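Local structure of endonuclease V (Streptomyces avermitilis, 3GOC) at residues R172-V185 / D194-R208. The protein probably repairs deaminated DNA as a magnesium-dependent endonuclease, cutting at the second phosphodiester bond 3' to a deoxyinosine. Residues are numbered along the deposited sequence; the frame is centred on the assembly and turned at random.
Sequences RALRTQSGVKPVFV and DHACAHTLALTPKYR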
loop_
_atom_site.group_PDB
_atom_site.type_symbol
_atom_site.label_atom_id
_atom_site.label_comp_id
_atom_site.label_asym_id
_atom_site.label_seq_id
_atom_site.Cartn_x
_atom_site.Cartn_y
_atom_site.Cartn_z
ATOM N N ARG A 172 2.262 14.911 1.450
ATOM C CA ARG A 172 2.433 14.368 2.790
ATOM C C ARG A 172 3.812 13.787 3.018
ATOM O O ARG A 172 4.415 13.221 2.107
ATOM C CB ARG A 172 1.413 13.260 3.063
ATOM C CG ARG A 172 -0.011 13.730 3.211
ATOM C CD ARG A 172 -0.950 12.548 3.324
ATOM N NE ARG A 172 -2.344 12.972 3.288
ATOM C CZ ARG A 172 -3.367 12.146 3.094
ATOM N NH1 ARG A 172 -4.604 12.624 3.075
ATOM N NH2 ARG A 172 -3.150 10.849 2.908
ATOM N N ALA A 173 4.316 13.942 4.237
ATOM C CA ALA A 173 5.584 13.333 4.596
ATOM C C ALA A 173 5.079 11.950 5.018
ATOM O O ALA A 173 4.178 11.840 5.855
ATOM C CB ALA A 173 6.217 14.059 5.770
ATOM N N LEU A 174 5.631 10.900 4.422
ATOM C CA LEU A 174 5.182 9.542 4.706
ATOM C C LEU A 174 6.292 8.655 5.236
ATOM O O LEU A 174 7.356 8.554 4.627
ATOM C CB LEU A 174 4.622 8.917 3.426
ATOM C CG LEU A 174 4.110 7.479 3.515
ATOM C CD1 LEU A 174 2.848 7.440 4.368
ATOM C CD2 LEU A 174 3.813 6.955 2.111
ATOM N N ARG A 175 6.034 8.010 6.370
ATOM C CA ARG A 175 7.003 7.113 6.980
ATOM C C ARG A 175 6.922 5.782 6.237
ATOM O O ARG A 175 5.975 5.019 6.436
ATOM C CB ARG A 175 6.663 6.901 8.465
ATOM C CG ARG A 175 7.736 6.156 9.249
ATOM C CD ARG A 175 8.891 7.079 9.625
ATOM N NE ARG A 175 8.483 8.092 10.602
ATOM C CZ ARG A 175 9.278 9.052 11.068
ATOM N NH1 ARG A 175 10.533 9.142 10.650
ATOM N NH2 ARG A 175 8.821 9.934 11.949
ATOM N N THR A 176 7.895 5.505 5.369
ATOM C CA THR A 176 7.897 4.251 4.618
ATOM C C THR A 176 8.649 3.166 5.375
ATOM O O THR A 176 8.427 1.980 5.152
ATOM C CB THR A 176 8.511 4.436 3.208
ATOM O OG1 THR A 176 9.760 5.131 3.315
ATOM C CG2 THR A 176 7.562 5.237 2.319
ATOM N N GLN A 177 9.540 3.576 6.273
ATOM C CA GLN A 177 10.283 2.625 7.094
ATOM C C GLN A 177 10.301 3.106 8.543
ATOM O O GLN A 177 10.557 4.279 8.822
ATOM C CB GLN A 177 11.711 2.447 6.574
ATOM C CG GLN A 177 11.815 1.584 5.316
ATOM C CD GLN A 177 11.251 0.184 5.516
ATOM O OE1 GLN A 177 11.503 -0.459 6.540
ATOM N NE2 GLN A 177 10.493 -0.300 4.536
ATOM N N SER A 178 10.017 2.179 9.451
ATOM C CA SER A 178 9.956 2.444 10.881
ATOM C C SER A 178 11.172 3.170 11.432
ATOM O O SER A 178 12.306 2.726 11.256
ATOM C CB SER A 178 9.769 1.125 11.633
ATOM O OG SER A 178 9.399 1.352 12.974
ATOM N N GLY A 179 10.917 4.293 12.099
ATOM C CA GLY A 179 11.979 5.081 12.700
ATOM C C GLY A 179 12.975 5.700 11.740
ATOM O O GLY A 179 13.957 6.304 12.171
ATOM N N VAL A 180 12.718 5.555 10.443
ATOM C CA VAL A 180 13.590 6.089 9.396
ATOM C C VAL A 180 12.987 7.371 8.803
ATOM O O VAL A 180 11.775 7.538 8.786
ATOM C CB VAL A 180 13.765 5.050 8.255
ATOM C CG1 VAL A 180 14.628 5.620 7.142
ATOM C CG2 VAL A 180 14.390 3.775 8.809
ATOM N N LYS A 181 13.848 8.270 8.331
ATOM C CA LYS A 181 13.436 9.531 7.708
ATOM C C LYS A 181 12.323 9.283 6.673
ATOM O O LYS A 181 12.422 8.374 5.859
ATOM C CB LYS A 181 14.657 10.163 7.033
ATOM C CG LYS A 181 14.357 11.124 5.895
ATOM C CD LYS A 181 13.716 12.403 6.392
ATOM C CE LYS A 181 13.467 13.365 5.244
ATOM N NZ LYS A 181 14.735 13.741 4.538
ATOM N N PRO A 182 11.247 10.089 6.692
ATOM C CA PRO A 182 10.174 9.862 5.716
ATOM C C PRO A 182 10.493 10.333 4.302
ATOM O O PRO A 182 11.528 10.969 4.058
ATOM C CB PRO A 182 8.999 10.633 6.309
ATOM C CG PRO A 182 9.678 11.792 6.989
ATOM C CD PRO A 182 10.870 11.139 7.659
ATOM N N VAL A 183 9.612 9.986 3.367
ATOM C CA VAL A 183 9.754 10.434 1.986
ATOM C C VAL A 183 8.614 11.422 1.810
ATOM O O VAL A 183 7.765 11.548 2.690
ATOM C CB VAL A 183 9.655 9.277 0.957
ATOM C CG1 VAL A 183 10.864 8.366 1.108
ATOM C CG2 VAL A 183 8.366 8.496 1.133
ATOM N N PHE A 184 8.591 12.122 0.685
ATOM C CA PHE A 184 7.585 13.143 0.464
ATOM C C PHE A 184 6.745 12.862 -0.756
ATOM O O PHE A 184 7.199 12.935 -1.896
ATOM C CB PHE A 184 8.305 14.486 0.419
ATOM C CG PHE A 184 9.175 14.702 1.624
ATOM C CD1 PHE A 184 10.499 14.255 1.642
ATOM C CD2 PHE A 184 8.621 15.211 2.798
ATOM C CE1 PHE A 184 11.254 14.303 2.816
ATOM C CE2 PHE A 184 9.359 15.265 3.974
ATOM C CZ PHE A 184 10.682 14.806 3.988
ATOM N N VAL A 185 5.491 12.536 -0.472
ATOM C CA VAL A 185 4.516 12.149 -1.475
ATOM C C VAL A 185 3.587 13.269 -1.916
ATOM O O VAL A 185 3.044 13.992 -1.090
ATOM C CB VAL A 185 3.652 11.002 -0.913
ATOM C CG1 VAL A 185 2.647 10.529 -1.945
ATOM C CG2 VAL A 185 4.552 9.862 -0.465
ATOM N N ASP A 194 -4.564 9.787 -0.427
ATOM C CA ASP A 194 -4.658 8.507 0.260
ATOM C C ASP A 194 -4.121 7.396 -0.637
ATOM O O ASP A 194 -3.361 6.540 -0.184
ATOM C CB ASP A 194 -6.108 8.206 0.654
ATOM C CG ASP A 194 -6.507 8.873 1.952
ATOM O OD1 ASP A 194 -5.652 9.543 2.572
ATOM O OD2 ASP A 194 -7.680 8.726 2.366
ATOM N N HIS A 195 -4.504 7.417 -1.912
ATOM C CA HIS A 195 -4.032 6.393 -2.838
ATOM C C HIS A 195 -2.552 6.556 -3.148
ATOM O O HIS A 195 -1.840 5.567 -3.325
ATOM C CB HIS A 195 -4.838 6.402 -4.141
ATOM C CG HIS A 195 -6.166 5.723 -4.034
ATOM N ND1 HIS A 195 -7.229 6.273 -3.347
ATOM C CD2 HIS A 195 -6.602 4.529 -4.502
ATOM C CE1 HIS A 195 -8.258 5.448 -3.397
ATOM N NE2 HIS A 195 -7.905 4.381 -4.092
ATOM N N ALA A 196 -2.088 7.799 -3.222
ATOM C CA ALA A 196 -0.673 8.035 -3.484
ATOM C C ALA A 196 0.140 7.421 -2.344
ATOM O O ALA A 196 1.176 6.797 -2.570
ATOM C CB ALA A 196 -0.387 9.533 -3.589
ATOM N N CYS A 197 -0.327 7.609 -1.114
ATOM C CA CYS A 197 0.362 7.046 0.040
ATOM C C CYS A 197 0.303 5.525 0.019
ATOM O O CYS A 197 1.294 4.854 0.312
ATOM C CB CYS A 197 -0.260 7.558 1.333
ATOM S SG CYS A 197 0.175 9.259 1.698
ATOM N N ALA A 198 -0.862 4.978 -0.326
ATOM C CA ALA A 198 -1.036 3.534 -0.383
ATOM C C ALA A 198 -0.077 2.916 -1.392
ATOM O O ALA A 198 0.537 1.887 -1.124
ATOM C CB ALA A 198 -2.481 3.193 -0.747
ATOM N N HIS A 199 0.067 3.544 -2.554
ATOM C CA HIS A 199 0.979 3.009 -3.560
ATOM C C HIS A 199 2.420 3.107 -3.085
ATOM O O HIS A 199 3.218 2.189 -3.276
ATOM C CB HIS A 199 0.809 3.756 -4.886
ATOM C CG HIS A 199 -0.312 3.225 -5.727
ATOM N ND1 HIS A 199 -0.188 2.083 -6.490
ATOM C CD2 HIS A 199 -1.591 3.640 -5.874
ATOM C CE1 HIS A 199 -1.347 1.817 -7.071
ATOM N NE2 HIS A 199 -2.214 2.747 -6.712
ATOM N N THR A 200 2.760 4.228 -2.458
ATOM C CA THR A 200 4.118 4.416 -1.974
ATOM C C THR A 200 4.462 3.360 -0.919
ATOM O O THR A 200 5.561 2.795 -0.938
ATOM C CB THR A 200 4.296 5.848 -1.409
ATOM O OG1 THR A 200 3.974 6.797 -2.437
ATOM C CG2 THR A 200 5.734 6.091 -0.980
ATOM N N LEU A 201 3.532 3.082 -0.004
ATOM C CA LEU A 201 3.787 2.063 1.021
ATOM C C LEU A 201 3.927 0.690 0.367
ATOM O O LEU A 201 4.803 -0.093 0.732
ATOM C CB LEU A 201 2.653 2.020 2.050
ATOM C CG LEU A 201 2.524 3.218 2.996
ATOM C CD1 LEU A 201 1.318 3.009 3.904
ATOM C CD2 LEU A 201 3.802 3.372 3.827
ATOM N N ALA A 202 3.069 0.400 -0.609
ATOM C CA ALA A 202 3.121 -0.890 -1.284
ATOM C C ALA A 202 4.426 -1.078 -2.054
ATOM O O ALA A 202 4.823 -2.207 -2.343
ATOM C CB ALA A 202 1.923 -1.044 -2.216
ATOM N N LEU A 203 5.093 0.027 -2.382
ATOM C CA LEU A 203 6.358 -0.028 -3.119
ATOM C C LEU A 203 7.570 0.016 -2.200
ATOM O O LEU A 203 8.708 -0.046 -2.664
ATOM C CB LEU A 203 6.436 1.143 -4.107
ATOM C CG LEU A 203 5.472 1.082 -5.289
ATOM C CD1 LEU A 203 5.463 2.413 -6.042
ATOM C CD2 LEU A 203 5.905 -0.049 -6.210
ATOM N N THR A 204 7.319 0.103 -0.896
ATOM C CA THR A 204 8.399 0.194 0.084
ATOM C C THR A 204 8.373 -0.822 1.235
ATOM O O THR A 204 8.716 -0.487 2.369
ATOM C CB THR A 204 8.435 1.607 0.710
ATOM O OG1 THR A 204 7.135 1.948 1.201
ATOM C CG2 THR A 204 8.843 2.642 -0.326
ATOM N N PRO A 205 7.984 -2.076 0.966
ATOM C CA PRO A 205 7.968 -3.032 2.075
ATOM C C PRO A 205 9.360 -3.314 2.645
ATOM O O PRO A 205 9.494 -3.661 3.819
ATOM C CB PRO A 205 7.342 -4.273 1.444
ATOM C CG PRO A 205 7.860 -4.217 0.044
ATOM C CD PRO A 205 7.661 -2.744 -0.306
ATOM N N LYS A 206 10.385 -3.138 1.817
ATOM C CA LYS A 206 11.758 -3.422 2.220
ATOM C C LYS A 206 12.655 -2.199 2.376
ATOM O O LYS A 206 13.493 -2.161 3.273
ATOM C CB LYS A 206 12.406 -4.373 1.207
ATOM C CG LYS A 206 11.601 -5.627 0.917
ATOM C CD LYS A 206 12.212 -6.412 -0.232
ATOM C CE LYS A 206 11.339 -7.592 -0.625
ATOM N NZ LYS A 206 11.918 -8.340 -1.779
ATOM N N TYR A 207 12.480 -1.205 1.513
ATOM C CA TYR A 207 13.310 -0.011 1.559
ATOM C C TYR A 207 12.536 1.270 1.813
ATOM O O TYR A 207 11.308 1.301 1.742
ATOM C CB TYR A 207 14.074 0.151 0.242
ATOM C CG TYR A 207 14.780 -1.093 -0.236
ATOM C CD1 TYR A 207 14.171 -1.956 -1.148
ATOM C CD2 TYR A 207 16.058 -1.409 0.221
ATOM C CE1 TYR A 207 14.822 -3.102 -1.593
ATOM C CE2 TYR A 207 16.716 -2.554 -0.217
ATOM C CZ TYR A 207 16.093 -3.394 -1.122
ATOM O OH TYR A 207 16.744 -4.529 -1.550
ATOM N N ARG A 208 13.275 2.338 2.094
ATOM C CA ARG A 208 12.672 3.642 2.318
ATOM C C ARG A 208 12.207 4.226 0.985
ATOM O O ARG A 208 11.157 4.857 0.909
ATOM C CB ARG A 208 13.691 4.584 2.963
ATOM C CG ARG A 208 13.244 6.035 3.003
ATOM C CD ARG A 208 14.335 6.954 3.524
ATOM N NE ARG A 208 13.896 8.345 3.458
ATOM C CZ ARG A 208 14.476 9.284 2.719
ATOM N NH1 ARG A 208 15.539 8.993 1.973
ATOM N NH2 ARG A 208 13.985 10.515 2.719
#
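The Arg208 guanidinium carries Val183 CG1 over one face and the carbonyls of Lys181 and Pro182 at its edge. At the far end, the Arg172 guanidinium has Asp194 OD1 and Cys197 SG at its edge. Arg208 NH2 bonds nearly straight (169°) to Pro182 O at 2.8 Å; the oxygen lies in the guanidinium plane, while the nitrogen stands above the carbonyl plane. Lys181 O, tilted out of the guanidinium plane, takes the NE-H, with NE above the plane of that carbonyl. With CG anti to the backbone N (chi1 169°) and the chain extended as far as NE, Arg208 reaches the 181-182 backbone, brushing Val180 CG1 with its CD. Lys143 O also accepts from Arg208 NH2. Lys181 lies across the same group, its NZ 3.8 Å from Arg208 NH2, a closeness of like charges that the carbonyl oxygens probably ease. With an alanine here, the Lys181 and Pro182 carbonyls would probably lose these donors and Val183 CG1 the flat group over it. Thr176 OG1 donates to Arg208 O at 2.8 Å, in the carbonyl plane on a lone pair, and Gln177 NE2 makes weak bonds to Thr204 O and Tyr207 O. Arg172 NH1 and NH2 both grip Asp194 OD1, NH2 the closer at 2.8 Å, the carboxylate turned 53° from the guanidinium. Between these polar ends, helix 194-202 packs on the hairpin of strands 172-174 and 183-185. Leu174 CD2 slides past Thr200, 3.7 Å from its CB, and meets Leu201 CD2; Val185 CG1 rests 3.6 Å from Ala196 CB. Thr200 OG1, beside Val185 CG2, donates to Ala196 O. The helix thus covers the sheet of this RNase H-like fold through an apolar centre; a salt bridge holds its start, and Arg208 ties the following loop to the 181-182 backbone.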